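Local coordinates for protein Polyphosphate:AMP phosphotransferase (Pseudomonas aeruginosa PAO1, PDB 3CZP) that transfers phosphate from inorganic polyphosphate to AMP to make ADP, using magnesium, and also converts GMP to GDP less efficiently, at residues R92-R95 and R96-P99; E136-E139 and R140-D144; L324-R327 and Q328-I331; P345-W348 and R349-R352; E396-L399 and S400-G403. All coordinates share one frame; numbering follows the deposited sequence. Where two conformers were deposited one is given.

Contact 1: residues R92-R95 and R96-P99. With ACT (acetate ion), chain F.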
# COMPACT_ATOMS: atom_id res chain seq x y z
N ARG A 92 2.34 7.99 -8.67
CA ARG A 92 1.31 8.45 -7.79
C ARG A 92 -0.09 8.20 -8.30
O ARG A 92 -1.05 8.12 -7.50
CB ARG A 92 1.44 9.92 -7.58
CG ARG A 92 1.16 10.72 -8.79
CD ARG A 92 1.39 12.21 -8.48
NE ARG A 92 2.82 12.46 -8.53
CZ ARG A 92 3.38 13.66 -8.42
NH1 ARG A 92 2.63 14.75 -8.25
NH2 ARG A 92 4.69 13.76 -8.53
N PHE A 93 -0.26 8.17 -9.63
CA PHE A 93 -1.55 7.80 -10.19
C PHE A 93 -1.79 6.30 -10.06
O PHE A 93 -2.89 5.81 -9.68
CB PHE A 93 -1.61 8.21 -11.67
CG PHE A 93 -1.43 9.68 -11.87
CD1 PHE A 93 -2.29 10.58 -11.25
CD2 PHE A 93 -0.43 10.17 -12.66
CE1 PHE A 93 -2.13 11.91 -11.40
CE2 PHE A 93 -0.29 11.54 -12.83
CZ PHE A 93 -1.15 12.39 -12.17
N TRP A 94 -0.78 5.52 -10.35
CA TRP A 94 -0.92 4.03 -10.19
C TRP A 94 -1.32 3.65 -8.77
O TRP A 94 -2.17 2.77 -8.53
CB TRP A 94 0.41 3.31 -10.53
CG TRP A 94 0.75 3.20 -12.02
CD1 TRP A 94 1.52 4.05 -12.74
CD2 TRP A 94 0.29 2.20 -12.93
NE1 TRP A 94 1.57 3.64 -14.06
CE2 TRP A 94 0.80 2.52 -14.20
CE3 TRP A 94 -0.54 1.11 -12.80
CZ2 TRP A 94 0.57 1.71 -15.33
CZ3 TRP A 94 -0.77 0.31 -13.94
CH2 TRP A 94 -0.21 0.63 -15.18
N ARG A 95 -0.74 4.36 -7.81
CA ARG A 95 -0.96 4.13 -6.41
C ARG A 95 -2.44 4.29 -6.03
O ARG A 95 -2.95 3.59 -5.11
CB ARG A 95 -0.05 5.03 -5.54
CG ARG A 95 -0.42 4.99 -4.11
CD ARG A 95 0.64 5.17 -3.11
NE ARG A 95 0.88 6.55 -2.82
CZ ARG A 95 1.56 6.97 -1.77
NH1 ARG A 95 2.02 6.14 -0.85
NH2 ARG A 95 1.74 8.26 -1.61
N ARG A 96 -3.16 5.19 -6.73
CA ARG A 96 -4.58 5.48 -6.39
C ARG A 96 -5.59 4.90 -7.34
O ARG A 96 -6.79 5.20 -7.21
CB ARG A 96 -4.85 6.99 -6.31
CG ARG A 96 -3.98 7.79 -5.38
CD ARG A 96 -3.91 7.19 -4.03
NE ARG A 96 -2.98 7.99 -3.20
CZ ARG A 96 -2.54 7.66 -1.97
NH1 ARG A 96 -2.90 6.51 -1.37
NH2 ARG A 96 -1.74 8.53 -1.30
N LEU A 97 -5.19 4.00 -8.22
CA LEU A 97 -6.18 3.40 -9.09
C LEU A 97 -7.21 2.64 -8.24
O LEU A 97 -6.82 1.99 -7.27
CB LEU A 97 -5.53 2.56 -10.17
CG LEU A 97 -4.62 3.28 -11.15
CD1 LEU A 97 -4.04 2.25 -12.09
CD2 LEU A 97 -5.29 4.40 -12.01
N PRO A 98 -8.53 2.73 -8.59
CA PRO A 98 -9.52 1.98 -7.81
C PRO A 98 -9.55 0.55 -8.27
O PRO A 98 -9.37 0.30 -9.44
CB PRO A 98 -10.84 2.65 -8.18
CG PRO A 98 -10.57 3.24 -9.54
CD PRO A 98 -9.15 3.41 -9.74
N PRO A 99 -9.75 -0.39 -7.36
CA PRO A 99 -9.83 -1.80 -7.70
C PRO A 99 -11.11 -2.15 -8.50
O PRO A 99 -12.11 -1.42 -8.50
CB PRO A 99 -9.83 -2.49 -6.33
CG PRO A 99 -10.15 -1.39 -5.32
CD PRO A 99 -9.89 -0.09 -5.93
C ACT F . -0.69 6.56 2.14
O ACT F . -1.61 7.02 1.45
OXT ACT F . -0.02 7.44 2.72
CH3 ACT F . -0.42 5.10 2.27
O HOH W 1 -4.41 1.49 -6.01

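Contact 2: residues E136-E139 and R140-D144. With EDO (1,2-ethanediol), chain G.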
# COMPACT_ATOMS: atom_id res chain seq x y z
N GLU A 136 -2.27 9.12 -23.75
CA GLU A 136 -3.00 8.28 -24.67
C GLU A 136 -2.59 6.83 -24.42
O GLU A 136 -3.42 5.97 -24.28
CB GLU A 136 -2.82 8.75 -26.12
CG GLU A 136 -3.69 8.15 -27.19
CD GLU A 136 -3.30 6.73 -27.60
OE1 GLU A 136 -2.15 6.28 -27.44
OE2 GLU A 136 -4.22 6.05 -28.09
N ARG A 137 -1.29 6.57 -24.33
CA ARG A 137 -0.79 5.19 -24.13
C ARG A 137 -1.22 4.60 -22.73
O ARG A 137 -1.50 3.41 -22.64
CB ARG A 137 0.73 5.13 -24.35
CG ARG A 137 1.14 5.33 -25.83
CD ARG A 137 2.66 5.16 -26.09
NE ARG A 137 3.52 5.68 -24.99
CZ ARG A 137 4.09 6.89 -24.92
NH1 ARG A 137 3.96 7.79 -25.85
NH2 ARG A 137 4.82 7.19 -23.86
N PHE A 138 -1.14 5.40 -21.69
CA PHE A 138 -1.52 5.00 -20.34
C PHE A 138 -3.02 4.64 -20.36
O PHE A 138 -3.39 3.52 -20.03
CB PHE A 138 -1.18 6.13 -19.39
CG PHE A 138 -1.58 5.91 -17.96
CD1 PHE A 138 -1.07 4.90 -17.24
CD2 PHE A 138 -2.49 6.76 -17.35
CE1 PHE A 138 -1.47 4.69 -15.94
CE2 PHE A 138 -2.84 6.57 -16.06
CZ PHE A 138 -2.33 5.53 -15.35
N GLU A 139 -3.85 5.56 -20.83
CA GLU A 139 -5.30 5.27 -20.90
C GLU A 139 -5.63 4.06 -21.73
O GLU A 139 -6.50 3.29 -21.35
CB GLU A 139 -6.09 6.43 -21.40
CG GLU A 139 -5.92 7.59 -20.43
CD GLU A 139 -6.62 8.80 -20.79
OE1 GLU A 139 -7.35 8.79 -21.81
OE2 GLU A 139 -6.40 9.83 -20.04
N ARG A 140 -4.91 3.88 -22.83
CA ARG A 140 -5.18 2.71 -23.70
C ARG A 140 -4.96 1.39 -22.97
O ARG A 140 -5.71 0.41 -23.16
CB ARG A 140 -4.37 2.79 -24.97
CG ARG A 140 -4.70 1.74 -26.01
CD ARG A 140 -3.74 1.72 -27.18
NE ARG A 140 -4.09 2.84 -28.05
CZ ARG A 140 -5.01 2.80 -29.02
NH1 ARG A 140 -5.66 1.67 -29.34
NH2 ARG A 140 -5.27 3.91 -29.69
N MSE A 141 -3.90 1.35 -22.17
CA MSE A 141 -3.52 0.14 -21.46
C MSE A 141 -4.55 -0.16 -20.37
O MSE A 141 -4.92 -1.29 -20.14
CB MSE A 141 -2.11 0.33 -20.88
CG MSE A 141 -1.66 -0.75 -19.90
SE MSE A 141 0.14 -0.45 -19.24
CE MSE A 141 -0.04 1.43 -18.74
N LEU A 142 -4.96 0.88 -19.67
CA LEU A 142 -5.97 0.72 -18.64
C LEU A 142 -7.24 0.20 -19.16
O LEU A 142 -7.83 -0.67 -18.52
CB LEU A 142 -6.29 2.03 -17.96
CG LEU A 142 -5.16 2.63 -17.17
CD1 LEU A 142 -5.69 3.92 -16.48
CD2 LEU A 142 -4.60 1.63 -16.14
N CYS A 143 -7.67 0.74 -20.29
CA CYS A 143 -8.89 0.28 -20.97
C CYS A 143 -8.71 -1.09 -21.58
O CYS A 143 -9.64 -1.90 -21.54
CB CYS A 143 -9.36 1.27 -22.03
SG CYS A 143 -9.87 2.83 -21.33
N ASP A 144 -7.54 -1.36 -22.14
CA ASP A 144 -7.20 -2.75 -22.61
C ASP A 144 -7.25 -3.77 -21.47
O ASP A 144 -7.64 -4.90 -21.66
CB ASP A 144 -5.79 -2.78 -23.21
CG ASP A 144 -5.72 -2.27 -24.64
OD1 ASP A 144 -6.76 -2.23 -25.34
OD2 ASP A 144 -4.61 -1.91 -25.09
C1 EDO G . -8.70 -0.18 -25.88
O1 EDO G . -9.75 -1.12 -25.54
C2 EDO G . -8.30 -0.31 -27.36
O2 EDO G . -6.91 -0.66 -27.57
O HOH W 2 -1.62 3.91 -28.61

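Contact 3: residues L324-R327 and Q328-I331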
# COMPACT_ATOMS: atom_id res chain seq x y z
N LEU A 324 27.04 -4.96 -0.87
CA LEU A 324 26.41 -3.83 -0.19
C LEU A 324 25.84 -4.12 1.20
O LEU A 324 25.77 -5.26 1.64
CB LEU A 324 25.30 -3.27 -1.07
CG LEU A 324 25.56 -2.98 -2.55
CD1 LEU A 324 24.23 -2.97 -3.29
CD2 LEU A 324 26.36 -1.71 -2.80
N ASP A 325 25.42 -3.07 1.88
CA ASP A 325 24.71 -3.20 3.15
C ASP A 325 23.22 -3.49 2.81
O ASP A 325 22.72 -3.03 1.80
CB ASP A 325 24.89 -1.91 3.97
CG ASP A 325 24.23 -1.97 5.33
OD1 ASP A 325 22.98 -2.02 5.41
OD2 ASP A 325 24.96 -1.94 6.34
N PRO A 326 22.54 -4.32 3.61
CA PRO A 326 21.13 -4.58 3.26
C PRO A 326 20.18 -3.39 3.32
O PRO A 326 19.15 -3.44 2.72
CB PRO A 326 20.71 -5.67 4.26
CG PRO A 326 21.94 -6.22 4.75
CD PRO A 326 22.95 -5.13 4.76
N ARG A 327 20.51 -2.34 4.04
CA ARG A 327 19.73 -1.09 4.01
C ARG A 327 19.82 -0.39 2.67
O ARG A 327 19.05 0.52 2.42
CB ARG A 327 20.18 -0.13 5.13
CG ARG A 327 19.83 -0.67 6.52
CD ARG A 327 20.56 0.04 7.62
NE ARG A 327 21.96 -0.37 7.66
CZ ARG A 327 22.80 -0.07 8.65
NH1 ARG A 327 22.37 0.64 9.69
NH2 ARG A 327 24.07 -0.48 8.60
N GLN A 328 20.71 -0.85 1.79
CA GLN A 328 20.89 -0.22 0.48
C GLN A 328 20.06 -0.80 -0.68
O GLN A 328 20.10 -0.27 -1.80
CB GLN A 328 22.37 -0.26 0.13
CG GLN A 328 23.25 0.63 1.00
CD GLN A 328 24.74 0.51 0.62
OE1 GLN A 328 25.38 -0.51 0.88
NE2 GLN A 328 25.28 1.56 0.03
N TYR A 329 19.34 -1.90 -0.45
CA TYR A 329 18.69 -2.61 -1.52
C TYR A 329 17.40 -3.22 -1.00
O TYR A 329 17.17 -3.26 0.22
CB TYR A 329 19.61 -3.64 -2.22
CG TYR A 329 20.13 -4.72 -1.30
CD1 TYR A 329 19.28 -5.72 -0.84
CD2 TYR A 329 21.46 -4.73 -0.86
CE1 TYR A 329 19.71 -6.70 -0.01
CE2 TYR A 329 21.91 -5.73 0.00
CZ TYR A 329 21.05 -6.70 0.41
OH TYR A 329 21.42 -7.68 1.27
N HIS A 330 16.56 -3.63 -1.95
CA HIS A 330 15.25 -4.23 -1.70
C HIS A 330 15.08 -5.29 -2.78
O HIS A 330 15.11 -4.94 -3.95
CB HIS A 330 14.17 -3.16 -1.80
CG HIS A 330 12.76 -3.69 -1.69
ND1 HIS A 330 12.37 -4.57 -0.69
CD2 HIS A 330 11.65 -3.40 -2.40
CE1 HIS A 330 11.08 -4.81 -0.81
NE2 HIS A 330 10.61 -4.12 -1.84
N ILE A 331 14.99 -6.57 -2.41
CA ILE A 331 14.81 -7.62 -3.38
C ILE A 331 13.34 -8.04 -3.37
O ILE A 331 12.77 -8.29 -2.30
CB ILE A 331 15.67 -8.83 -3.07
CG1 ILE A 331 17.16 -8.42 -2.90
CG2 ILE A 331 15.50 -9.89 -4.14
CD1 ILE A 331 18.00 -9.60 -2.45
O HOH W 3 24.09 -7.65 2.05

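Contact 4: residues P345-W348 and R349-R352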
# COMPACT_ATOMS: atom_id res chain seq x y z
N PRO A 345 -4.76 -3.42 -12.77
CA PRO A 345 -4.12 -3.75 -14.03
C PRO A 345 -2.70 -4.30 -13.83
O PRO A 345 -2.04 -3.99 -12.85
CB PRO A 345 -4.02 -2.40 -14.73
CG PRO A 345 -4.16 -1.46 -13.70
CD PRO A 345 -5.04 -1.99 -12.68
N TYR A 346 -2.29 -5.13 -14.76
CA TYR A 346 -1.02 -5.87 -14.69
C TYR A 346 0.19 -5.12 -14.09
O TYR A 346 0.80 -5.62 -13.14
CB TYR A 346 -0.65 -6.40 -16.07
CG TYR A 346 0.61 -7.24 -16.10
CD1 TYR A 346 0.66 -8.48 -15.43
CD2 TYR A 346 1.72 -6.82 -16.78
CE1 TYR A 346 1.85 -9.27 -15.43
CE2 TYR A 346 2.88 -7.61 -16.81
CZ TYR A 346 2.93 -8.83 -16.15
OH TYR A 346 4.11 -9.58 -16.18
N LEU A 347 0.54 -3.94 -14.60
CA LEU A 347 1.80 -3.27 -14.13
C LEU A 347 1.71 -2.68 -12.75
O LEU A 347 2.72 -2.29 -12.19
CB LEU A 347 2.26 -2.19 -15.11
CG LEU A 347 2.75 -2.79 -16.44
CD1 LEU A 347 2.96 -1.75 -17.51
CD2 LEU A 347 4.01 -3.77 -16.19
N TRP A 348 0.50 -2.51 -12.22
CA TRP A 348 0.31 -2.01 -10.86
C TRP A 348 1.18 -2.72 -9.81
O TRP A 348 1.78 -2.06 -8.93
CB TRP A 348 -1.20 -2.11 -10.50
CG TRP A 348 -1.59 -1.50 -9.20
CD1 TRP A 348 -2.08 -0.24 -8.96
CD2 TRP A 348 -1.64 -2.18 -7.94
NE1 TRP A 348 -2.35 -0.06 -7.63
CE2 TRP A 348 -2.12 -1.25 -6.98
CE3 TRP A 348 -1.34 -3.48 -7.53
CZ2 TRP A 348 -2.28 -1.59 -5.63
CZ3 TRP A 348 -1.54 -3.82 -6.19
CH2 TRP A 348 -1.99 -2.87 -5.26
N ARG A 349 1.25 -4.04 -9.92
CA ARG A 349 2.03 -4.85 -9.00
C ARG A 349 3.51 -4.50 -9.07
O ARG A 349 4.22 -4.63 -8.07
CB ARG A 349 1.83 -6.34 -9.29
CG ARG A 349 2.09 -6.73 -10.73
CD ARG A 349 1.70 -8.17 -11.00
NE ARG A 349 0.30 -8.29 -11.39
CZ ARG A 349 -0.23 -9.37 -11.97
NH1 ARG A 349 0.54 -10.42 -12.23
NH2 ARG A 349 -1.51 -9.39 -12.30
N PHE A 350 3.98 -4.07 -10.23
CA PHE A 350 5.39 -3.72 -10.38
C PHE A 350 5.68 -2.30 -9.99
O PHE A 350 6.67 -2.05 -9.33
CB PHE A 350 5.86 -4.03 -11.80
CG PHE A 350 5.61 -5.45 -12.12
CD1 PHE A 350 6.38 -6.40 -11.52
CD2 PHE A 350 4.55 -5.83 -12.93
CE1 PHE A 350 6.15 -7.76 -11.75
CE2 PHE A 350 4.30 -7.21 -13.18
CZ PHE A 350 5.06 -8.14 -12.54
N TRP A 351 4.82 -1.37 -10.40
CA TRP A 351 4.96 0.04 -10.02
C TRP A 351 5.09 0.23 -8.49
O TRP A 351 5.72 1.21 -8.01
CB TRP A 351 3.78 0.86 -10.59
CG TRP A 351 4.04 1.45 -11.94
CD1 TRP A 351 3.54 0.99 -13.13
CD2 TRP A 351 4.90 2.55 -12.27
NE1 TRP A 351 4.01 1.76 -14.17
CE2 TRP A 351 4.82 2.75 -13.66
CE3 TRP A 351 5.72 3.40 -11.51
CZ2 TRP A 351 5.54 3.75 -14.32
CZ3 TRP A 351 6.42 4.39 -12.17
CH2 TRP A 351 6.32 4.57 -13.55
N ARG A 352 4.38 -0.59 -7.74
CA ARG A 352 4.28 -0.49 -6.30
C ARG A 352 5.63 -0.79 -5.68
O ARG A 352 5.88 -0.41 -4.57
CB ARG A 352 3.19 -1.43 -5.72
CG ARG A 352 3.63 -2.85 -5.65
CD ARG A 352 2.56 -3.86 -5.28
NE ARG A 352 2.00 -3.71 -3.93
CZ ARG A 352 1.20 -4.62 -3.36
NH1 ARG A 352 0.90 -5.75 -4.00
NH2 ARG A 352 0.67 -4.42 -2.16
O HOH W 4 -1.42 -5.89 -10.84

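Contact 5: residues E396-L399 and S400-G403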
# COMPACT_ATOMS: atom_id res chain seq x y z
N GLU A 396 9.39 1.21 -18.94
CA GLU A 396 10.83 1.34 -18.77
C GLU A 396 11.35 2.69 -19.16
O GLU A 396 12.29 3.19 -18.56
CB GLU A 396 11.58 0.22 -19.51
CG GLU A 396 11.36 -1.11 -18.78
CD GLU A 396 12.01 -2.30 -19.46
OE1 GLU A 396 12.71 -2.12 -20.49
OE2 GLU A 396 11.77 -3.41 -18.96
N GLU A 397 10.70 3.29 -20.16
CA GLU A 397 11.01 4.66 -20.57
C GLU A 397 10.62 5.68 -19.53
O GLU A 397 11.36 6.64 -19.33
CB GLU A 397 10.32 4.97 -21.88
CG GLU A 397 10.43 6.37 -22.33
CD GLU A 397 9.67 6.62 -23.64
OE1 GLU A 397 8.40 6.57 -23.61
OE2 GLU A 397 10.35 6.84 -24.66
N GLN A 398 9.45 5.51 -18.90
CA GLN A 398 9.02 6.35 -17.77
C GLN A 398 10.09 6.30 -16.66
O GLN A 398 10.43 7.30 -16.07
CB GLN A 398 7.64 5.92 -17.20
CG GLN A 398 6.34 6.12 -18.06
CD GLN A 398 6.04 7.60 -18.34
OE1 GLN A 398 6.08 8.03 -19.51
NE2 GLN A 398 5.73 8.39 -17.28
N LEU A 399 10.59 5.11 -16.35
CA LEU A 399 11.59 4.93 -15.30
C LEU A 399 12.91 5.66 -15.72
O LEU A 399 13.46 6.45 -14.96
CB LEU A 399 11.83 3.43 -15.03
CG LEU A 399 10.68 2.52 -14.57
CD1 LEU A 399 11.23 1.08 -14.33
CD2 LEU A 399 9.89 3.16 -13.31
N SER A 400 13.40 5.38 -16.92
CA SER A 400 14.63 6.01 -17.45
C SER A 400 14.56 7.54 -17.40
O SER A 400 15.52 8.21 -17.00
CB SER A 400 14.83 5.57 -18.90
OG SER A 400 16.07 6.02 -19.42
N GLU A 401 13.43 8.08 -17.83
CA GLU A 401 13.22 9.51 -17.92
C GLU A 401 13.33 10.20 -16.57
O GLU A 401 13.74 11.35 -16.47
CB GLU A 401 11.87 9.80 -18.58
CG GLU A 401 11.98 9.63 -20.10
CD GLU A 401 10.77 10.12 -20.93
OE1 GLU A 401 9.68 10.45 -20.39
OE2 GLU A 401 10.98 10.13 -22.17
N TYR A 402 12.96 9.49 -15.51
CA TYR A 402 13.07 10.02 -14.17
C TYR A 402 14.50 9.84 -13.62
O TYR A 402 14.84 10.41 -12.61
CB TYR A 402 11.99 9.35 -13.26
CG TYR A 402 11.91 9.99 -11.90
CD1 TYR A 402 11.35 11.23 -11.74
CD2 TYR A 402 12.45 9.37 -10.81
CE1 TYR A 402 11.30 11.80 -10.52
CE2 TYR A 402 12.44 9.97 -9.59
CZ TYR A 402 11.84 11.16 -9.44
OH TYR A 402 11.83 11.77 -8.18
N GLY A 403 15.36 9.09 -14.31
CA GLY A 403 16.78 8.89 -13.89
C GLY A 403 17.04 7.52 -13.26
O GLY A 403 18.09 7.26 -12.68

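Contact 1: residues R92-R95 and R96-P99
Stacked on Arg95, Arg96 grips O of an acetate, probably from the crystallisation liquor, with NH1 and NH2 at 3.1 Å each. The oxygen sits at the edge of the Arg96 guanidinium, near its plane. The Arg95 guanidinium lies flat on that of Arg96, centres 4.2 Å apart and planes at 23°. Arg96 is bent at its second torsion (chi2 -51°), which turns its long arm back along Arg95. Acetate O also lies over a face of the Arg95 group, but of the two only Arg96 hydrogen-bonds to it. Arg95 NH2 has salt bridges to Glu84 and to Glu83 of the second subunit, and these carboxylates would offset its charge.

On the buried side, Leu97 CD1 meets Trp94 CE3 at 3.7 Å, the two side chains pointing the same way. Trp94 NE1 is bonded to Gln90. A water joins Arg95 O and Leu97 O. Leu97 N donates to Trp94 O at 3.3 Å, and Arg96 N to Phe93 O at 3.0 Å. These two backbone bonds, i to i+3, are characteristic of a short helix running out, here helix 91-96 of the N-terminal PPK2 domain.

Contact 2: residues E136-E139 and R140-D144
Arg140 lies alongside Glu136, one turn back, and forms a salt bridge with it. NH2 donates to Glu136 OE2 at 2.9 Å, nearly along the C-O axis of that oxygen. NE adds a weak bond to the same OE2. The carboxylate plane is turned 45° from the guanidinium. Glu136 bends at its second torsion (chi2 -76°), which brings OE2 over to the arginine. OE2 is shared with Arg205. A water donates to Glu136 OE1 at 2.7 Å and weakly accepts from Arg140 NE.

Met141 is a selenomethionine in two conformers, so its contact with Phe138 is doubtful. Its N donates to Arg137 O at 3.2 Å. This i to i+4 pattern marks the last turns of helix 125-144, which packs on the parallel sheet of the N-terminal PPK2 domain.

Leu142 covers one face of the Phe138 ring: CD1 lies 4.1 Å from the centroid, a CH-pi contact. Trp94 and Trp110 each meet that ring edge-to-face. Leu142 N donates to Phe138 O at 3.1 Å. Cys143 N bonds to Glu139 O at 3.0 Å, while the Glu139 carboxylate turns to Lys151, Tyr111 and Trp110. Asp144 sits doubtfully close to an ethanediol, probably from the crystallisation liquor.

Contact 3: residues L324-R327 and Q328-I331
Gln328 reaches back to Asp325 and closes a small ring of bonds. Its OE1 accepts from Asp325 N at 2.7 Å, with the donor in the carbonyl plane of the amide and the N-H pointing almost straight at it (163°). In return Gln328 N donates to Asp325 O at 3.0 Å, from above the carbonyl plane. Side chain and backbone of Gln328 thus tie down both peptide groups of Asp325. The chain beyond CG is extended, with CD anti to CA (chi2 178°), which carries the amide across the turn.

The packed part lies beside this. Tyr329 lays a ring face over Pro326, whose CA is 3.9 Å from the ring centroid in a CH-pi contact. The ring gets there because its CG stands between the backbone N and the carbonyl carbon (chi1 61°). Leu324 CD1 adds a looser apolar contact at 4.1 Å from Tyr329 CD2. A water bridges Tyr329 OH and Leu324 O.

The other side is looser and more exposed. There Arg327 forms a side-on salt bridge with Asp325: NE meets OD1 at 3.0 Å and NH2 meets OD2 at 2.8 Å. Asp325 OD1 also accepts from Arg327 N on its anti lone pair, an Asx turn that fixes the carboxylate. Arg327 still meets the second subunit, through a cation-pi contact with its Phe107.

Leu324 packs on Leu287 and Ile291 of helix 273-292. Tyr329 rests on Thr321 of helix 313-321 and on Phe360, as the loop passes into strand 330-333, outermost in this chain's sheet, which pairs with strand 360-364.

Contact 4: residues P345-W348 and R349-R352
Phe350 points an edge at the face of Tyr346 in a T-shaped pair, centroids 5.3 Å apart and planes at 64°. The closest carbons are Phe350 CE2 and Tyr346 CZ, at 3.6 Å. Leu347 CD2 closes in on Phe350 CD2 at 3.9 Å, the two side chains crossing at about a right angle. Leu347 CB also meets Trp351 CD1.

Around this centre the backbone turns into helix 348-351. Pro345 to Trp348 forms a type I beta turn. Leu347 O then accepts twice: from Trp351 N at 2.9 Å, nearly end-on, and from Phe350 N, above the carbonyl plane.

Two arginines form the outer edge. Trp348 CZ3 lies over one face of the Arg352 guanidinium, 3.8 Å from Arg352 NH1, but the planes are inclined by 46°. Arg349, in one of its two conformers, brings a guanidinium face over Tyr346 CD1. In that conformer NE donates to a water at 3.0 Å, and the water donates to Pro345 O. Tyr346 OH is bonded to Trp367 O and Arg370 N.

The chemistry is that of an aromatic core with charge at its margin. Each guanidinium turns a face to a ring atom, with the planes well inclined. Arg352 NH1 forms a salt bridge with Glu341 and NH2 one with Glu340 of the second subunit, so Arg352 ties this turn to the dimer partner.

Contact 5: residues E396-L399 and S400-G403
Residues 396-402 form the last turns of helix 382-402, and the bonds across them are mostly i to i+4. Ser400 N donates to Glu396 O at 3.0 Å, and Glu401 N to Glu397 O at 2.9 Å. Farther on the bonding weakens: Tyr402 N makes weak bonds to Gln398 O and to Leu399 O. Gly403 then leaves the helix with a positive phi of 104°, and its N bonds to Ser400 O at 2.8 Å.

Among side chains, Glu397 and Glu401 lie side by side, pointing the same way. Their carboxylates are stacked, planes 22° apart, and Glu397 OE2 is 4.2 Å from Glu401 OE2. The two side chains come closest at Glu397 CG and Glu401 OE2, 3.8 Å apart. Two like charges so near might raise the affinity of one for a proton. Arg137 is a weak, long ion partner of Glu397 and may ease the pair. Glu401 CG and CB crowd against the carbonyl O of Glu397, since CG lies beside the backbone N (chi1 -78°).

Glu396 is buried, with a salt bridge to Lys408 and hydrogen bonds to Tyr368 OH and Trp367 NE1. Tyr402 OH bonds to Leu85 O, and its ring makes a cation-pi contact with Arg357. Gln398 and Leu399 pack on Trp351.

Positive phi at Gly403 with two bonds into the last turn defines a Schellman motif. It ends the helix and turns the chain into strand 404-412 of the parallel sheet in the C-terminal PPK2 domain.

Contacts 1 and 2 belong to the N-terminal PPK2 domain, and contacts 3, 4 and 5 to the C-terminal one. Contacts 1 and 4 meet where the two domains join, their centres 10 Å apart. There the Trp94 and Trp351 rings stack, and Trp94 O lies 3.0 Å from Trp348 NE1. Contact 2 joins this interface through Met141 on Leu347 and Leu142 on Pro345. Contact 5 backs it from behind Trp351. Contact 3 stands apart, its centre about 22 Å from the centres of contacts 4 and 5, and faces the second subunit. Contacts 1 and 4 also reach that subunit, each through an arginine. The N-terminal domain seems catalytically inactive and might serve dimerization.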